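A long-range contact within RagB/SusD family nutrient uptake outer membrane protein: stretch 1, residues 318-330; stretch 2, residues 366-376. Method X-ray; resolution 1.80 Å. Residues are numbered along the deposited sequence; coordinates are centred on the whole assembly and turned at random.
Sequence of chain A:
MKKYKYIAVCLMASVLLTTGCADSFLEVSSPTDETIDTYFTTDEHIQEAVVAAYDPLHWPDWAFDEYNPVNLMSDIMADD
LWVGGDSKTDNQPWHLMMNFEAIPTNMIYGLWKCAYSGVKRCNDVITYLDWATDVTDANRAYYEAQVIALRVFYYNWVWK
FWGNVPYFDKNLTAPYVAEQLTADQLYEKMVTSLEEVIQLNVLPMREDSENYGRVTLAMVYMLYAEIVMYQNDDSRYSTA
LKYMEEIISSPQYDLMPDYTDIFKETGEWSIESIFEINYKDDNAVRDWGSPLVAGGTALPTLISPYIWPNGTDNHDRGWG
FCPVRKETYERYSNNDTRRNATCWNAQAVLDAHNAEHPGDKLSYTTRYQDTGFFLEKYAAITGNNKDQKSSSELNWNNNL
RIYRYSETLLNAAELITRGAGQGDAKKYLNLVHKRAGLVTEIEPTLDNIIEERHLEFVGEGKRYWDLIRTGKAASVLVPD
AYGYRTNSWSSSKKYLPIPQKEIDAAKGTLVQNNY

Stretch 1 318-330: GWGFCPVRKETYE
Stretch 2, residues 366-376: TRYQDTGFFLE

Phe373 forms the apolar centre. Its CA-to-CB bond points toward stretch 1, and with chi1 m and chi2 -81° its ring makes an offset stack with Tyr329 (chi1 t, chi2 88°): centroids 4.6 Å apart, planes at 25°, Tyr329 CD1 3.4 Å from Phe373 CE1. Tyr329 CB also lies over the Phe373 face, 4.1 Å from its centroid. Tyr329, in the helix that begins at 326, also points its CA-to-CB bond toward the other stretch, and two flat rings can share a broad face.

Beside the stack, branched Val324 (t; phi/psi -82/129) sets its CB 3.9 Å from Phe373 CB and its CG2 3.9 Å from Leu375 CB. The nearest CA atoms across the stretches are Gly320-Arg367 (6.2 Å), Pro323-Phe374 (4.9 Å) and Lys326-Thr371 (6.1 Å), a register that does not run steadily in either direction. Val324 N donates to Phe373 O at 3.0 Å. Pro323 packs its CG 3.5 Å from Gln369 O, in the type II turn from Arg367 to Asp370.

Thr371 (p) serves both stretches: its OG1 donates to Val324 O at 2.6 Å and accepts from Phe373 N at 3.0 Å. At the polar edge, long Arg367 (m, t, chi3 126°) donates a hydrogen bond from NH1 to Trp319 O, 2.9 Å, the oxygen lying near the guanidinium plane. At Gly320, phi/psi 70/29, an ideal CB would lie 3.3 Å from Arg367 CD.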

# COMPACT_ATOMS: atom_id res chain seq x y z
N GLY A 318 9.50 -16.05 -9.55
CA GLY A 318 9.79 -14.62 -9.45
C GLY A 318 11.26 -14.41 -9.19
O GLY A 318 12.04 -15.30 -9.60
N TRP A 319 11.61 -13.31 -8.53
CA TRP A 319 13.03 -12.93 -8.30
C TRP A 319 13.49 -13.11 -6.85
O TRP A 319 14.63 -12.74 -6.56
CB TRP A 319 13.21 -11.49 -8.77
CG TRP A 319 13.01 -11.31 -10.24
CD1 TRP A 319 13.08 -12.25 -11.23
CD2 TRP A 319 12.82 -10.05 -10.90
NE1 TRP A 319 12.90 -11.64 -12.45
CE2 TRP A 319 12.74 -10.30 -12.28
CE3 TRP A 319 12.69 -8.75 -10.44
CZ2 TRP A 319 12.50 -9.30 -13.20
CZ3 TRP A 319 12.45 -7.74 -11.35
CH2 TRP A 319 12.36 -8.02 -12.72
N GLY A 320 12.66 -13.64 -5.94
CA GLY A 320 12.99 -13.99 -4.55
C GLY A 320 13.23 -12.77 -3.65
O GLY A 320 14.00 -12.87 -2.65
N PHE A 321 12.61 -11.65 -3.93
CA PHE A 321 12.53 -10.54 -2.96
C PHE A 321 11.45 -10.80 -1.93
O PHE A 321 10.46 -11.55 -2.18
CB PHE A 321 12.38 -9.19 -3.64
CG PHE A 321 13.59 -8.78 -4.46
CD1 PHE A 321 14.68 -8.17 -3.88
CD2 PHE A 321 13.58 -8.94 -5.83
CE1 PHE A 321 15.78 -7.79 -4.65
CE2 PHE A 321 14.67 -8.57 -6.62
CZ PHE A 321 15.76 -7.96 -6.02
N CYS A 322 11.61 -10.10 -0.80
CA CYS A 322 10.69 -10.09 0.34
C CYS A 322 10.18 -11.48 0.72
O CYS A 322 8.97 -11.63 0.87
CB CYS A 322 9.54 -9.16 0.05
SG CYS A 322 10.09 -7.44 -0.10
N PRO A 323 11.06 -12.46 1.02
CA PRO A 323 10.65 -13.69 1.72
C PRO A 323 9.94 -13.30 3.01
O PRO A 323 10.17 -12.21 3.56
CB PRO A 323 11.93 -14.38 2.20
CG PRO A 323 13.04 -13.72 1.47
CD PRO A 323 12.51 -12.44 0.86
N VAL A 324 8.96 -14.11 3.41
CA VAL A 324 8.25 -13.90 4.69
C VAL A 324 9.11 -14.53 5.81
O VAL A 324 9.59 -15.66 5.66
CB VAL A 324 6.84 -14.51 4.65
CG1 VAL A 324 6.22 -14.43 6.04
CG2 VAL A 324 5.99 -13.85 3.57
N ARG A 325 9.36 -13.75 6.87
CA ARG A 325 10.15 -14.19 8.05
C ARG A 325 9.51 -15.42 8.69
O ARG A 325 8.27 -15.50 8.82
CB ARG A 325 10.25 -13.08 9.08
CG ARG A 325 10.92 -11.82 8.55
CD ARG A 325 11.01 -10.82 9.67
NE ARG A 325 11.67 -9.58 9.28
CZ ARG A 325 12.41 -8.85 10.11
NH1 ARG A 325 12.70 -9.28 11.33
NH2 ARG A 325 12.93 -7.71 9.69
N LYS A 326 10.34 -16.40 9.03
CA LYS A 326 9.89 -17.57 9.83
C LYS A 326 9.09 -17.07 11.03
O LYS A 326 8.03 -17.66 11.34
CB LYS A 326 11.10 -18.40 10.25
CG LYS A 326 10.81 -19.68 11.02
CD LYS A 326 12.07 -20.43 11.45
CE LYS A 326 11.76 -21.78 12.07
NZ LYS A 326 12.99 -22.43 12.59
N GLU A 327 9.53 -15.98 11.67
CA GLU A 327 8.85 -15.47 12.89
C GLU A 327 7.43 -15.01 12.56
O GLU A 327 6.57 -15.06 13.45
CB GLU A 327 9.68 -14.35 13.53
CG GLU A 327 11.04 -14.86 14.05
CD GLU A 327 12.09 -15.27 13.01
OE1 GLU A 327 12.09 -14.75 11.87
OE2 GLU A 327 12.96 -16.06 13.35
N THR A 328 7.18 -14.55 11.33
CA THR A 328 5.83 -14.12 10.90
C THR A 328 4.92 -15.35 10.88
O THR A 328 3.85 -15.34 11.49
CB THR A 328 5.89 -13.40 9.55
OG1 THR A 328 6.64 -12.20 9.72
CG2 THR A 328 4.53 -13.09 9.00
N TYR A 329 5.39 -16.42 10.31
CA TYR A 329 4.59 -17.67 10.29
C TYR A 329 4.29 -18.16 11.72
O TYR A 329 3.11 -18.56 12.03
CB TYR A 329 5.32 -18.73 9.51
CG TYR A 329 4.63 -20.06 9.52
CD1 TYR A 329 3.67 -20.38 8.58
CD2 TYR A 329 4.98 -21.03 10.45
CE1 TYR A 329 3.09 -21.64 8.55
CE2 TYR A 329 4.38 -22.28 10.46
CZ TYR A 329 3.43 -22.59 9.51
OH TYR A 329 2.86 -23.84 9.53
N GLU A 330 5.31 -18.12 12.58
CA GLU A 330 5.23 -18.63 13.98
C GLU A 330 4.36 -17.77 14.89
O GLU A 330 3.94 -18.30 15.90
CB GLU A 330 6.63 -18.71 14.60
CG GLU A 330 7.48 -19.73 13.92
CD GLU A 330 8.90 -19.85 14.47
OE1 GLU A 330 9.42 -18.84 15.03
OE2 GLU A 330 9.48 -20.94 14.25
N THR A 366 17.06 -20.92 -3.81
CA THR A 366 16.99 -20.08 -2.60
C THR A 366 17.92 -18.89 -2.83
O THR A 366 19.00 -19.09 -3.44
CB THR A 366 17.33 -20.87 -1.32
OG1 THR A 366 18.69 -21.35 -1.34
CG2 THR A 366 16.39 -22.05 -1.11
N ARG A 367 17.49 -17.71 -2.42
CA ARG A 367 18.33 -16.50 -2.56
C ARG A 367 18.62 -15.94 -1.17
O ARG A 367 18.43 -16.64 -0.19
CB ARG A 367 17.63 -15.53 -3.51
CG ARG A 367 17.72 -15.95 -4.95
CD ARG A 367 17.30 -14.81 -5.87
NE ARG A 367 18.32 -14.54 -6.85
CZ ARG A 367 18.28 -13.55 -7.70
NH1 ARG A 367 17.25 -12.73 -7.71
NH2 ARG A 367 19.27 -13.40 -8.58
N TYR A 368 19.09 -14.71 -1.10
CA TYR A 368 19.50 -14.10 0.17
C TYR A 368 18.29 -14.03 1.10
O TYR A 368 17.18 -13.68 0.65
CB TYR A 368 20.11 -12.74 -0.16
CG TYR A 368 20.60 -11.98 1.02
CD1 TYR A 368 21.41 -12.59 1.98
CD2 TYR A 368 20.22 -10.67 1.22
CE1 TYR A 368 21.84 -11.87 3.10
CE2 TYR A 368 20.66 -9.95 2.31
CZ TYR A 368 21.46 -10.56 3.26
OH TYR A 368 21.84 -9.82 4.34
N GLN A 369 18.47 -14.38 2.36
CA GLN A 369 17.42 -14.30 3.41
C GLN A 369 16.26 -15.26 3.12
O GLN A 369 15.24 -15.14 3.78
CB GLN A 369 16.98 -12.85 3.62
CG GLN A 369 18.15 -11.93 3.93
CD GLN A 369 17.77 -10.47 3.98
OE1 GLN A 369 16.96 -9.98 3.17
NE2 GLN A 369 18.42 -9.72 4.88
N ASP A 370 16.50 -16.34 2.38
CA ASP A 370 15.47 -17.37 2.10
C ASP A 370 14.96 -17.96 3.41
O ASP A 370 15.79 -18.23 4.32
CB ASP A 370 16.00 -18.52 1.25
CG ASP A 370 14.91 -19.56 0.96
OD1 ASP A 370 14.04 -19.27 0.10
OD2 ASP A 370 14.94 -20.65 1.58
N THR A 371 13.65 -18.13 3.55
CA THR A 371 13.05 -18.79 4.73
C THR A 371 12.26 -20.03 4.31
O THR A 371 11.79 -20.75 5.23
CB THR A 371 12.11 -17.84 5.46
OG1 THR A 371 11.09 -17.50 4.52
CG2 THR A 371 12.83 -16.62 5.97
N GLY A 372 12.02 -20.23 3.01
CA GLY A 372 11.03 -21.24 2.56
C GLY A 372 9.61 -20.68 2.46
O GLY A 372 8.74 -21.35 1.85
N PHE A 373 9.35 -19.47 2.98
CA PHE A 373 8.02 -18.83 2.95
C PHE A 373 8.05 -17.62 2.04
O PHE A 373 9.04 -16.80 2.11
CB PHE A 373 7.57 -18.37 4.34
CG PHE A 373 7.40 -19.47 5.36
CD1 PHE A 373 6.25 -20.24 5.40
CD2 PHE A 373 8.38 -19.69 6.32
CE1 PHE A 373 6.10 -21.23 6.35
CE2 PHE A 373 8.19 -20.65 7.32
CZ PHE A 373 7.07 -21.44 7.30
N PHE A 374 6.97 -17.45 1.29
CA PHE A 374 6.74 -16.27 0.43
C PHE A 374 5.37 -15.67 0.72
O PHE A 374 4.51 -16.36 1.31
CB PHE A 374 6.97 -16.63 -1.05
CG PHE A 374 8.37 -17.12 -1.33
CD1 PHE A 374 8.73 -18.43 -1.08
CD2 PHE A 374 9.36 -16.23 -1.71
CE1 PHE A 374 10.03 -18.86 -1.26
CE2 PHE A 374 10.66 -16.67 -1.92
CZ PHE A 374 10.99 -17.99 -1.71
N LEU A 375 5.19 -14.41 0.34
CA LEU A 375 3.96 -13.65 0.65
C LEU A 375 2.87 -14.13 -0.32
O LEU A 375 2.82 -13.69 -1.49
CB LEU A 375 4.22 -12.15 0.52
CG LEU A 375 3.02 -11.26 0.81
CD1 LEU A 375 2.60 -11.37 2.27
CD2 LEU A 375 3.35 -9.82 0.49
N GLU A 376 2.00 -14.98 0.19
CA GLU A 376 0.91 -15.60 -0.60
C GLU A 376 -0.03 -14.56 -1.18
O GLU A 376 -0.50 -14.76 -2.30
CB GLU A 376 0.19 -16.61 0.29
CG GLU A 376 -0.99 -17.30 -0.38
CD GLU A 376 -0.69 -18.14 -1.61
OE1 GLU A 376 0.48 -18.26 -1.98
OE2 GLU A 376 -1.65 -18.59 -2.25
O HOH W 1 15.24 -14.77 -1.01
O HOH W 2 7.45 -13.18 -0.86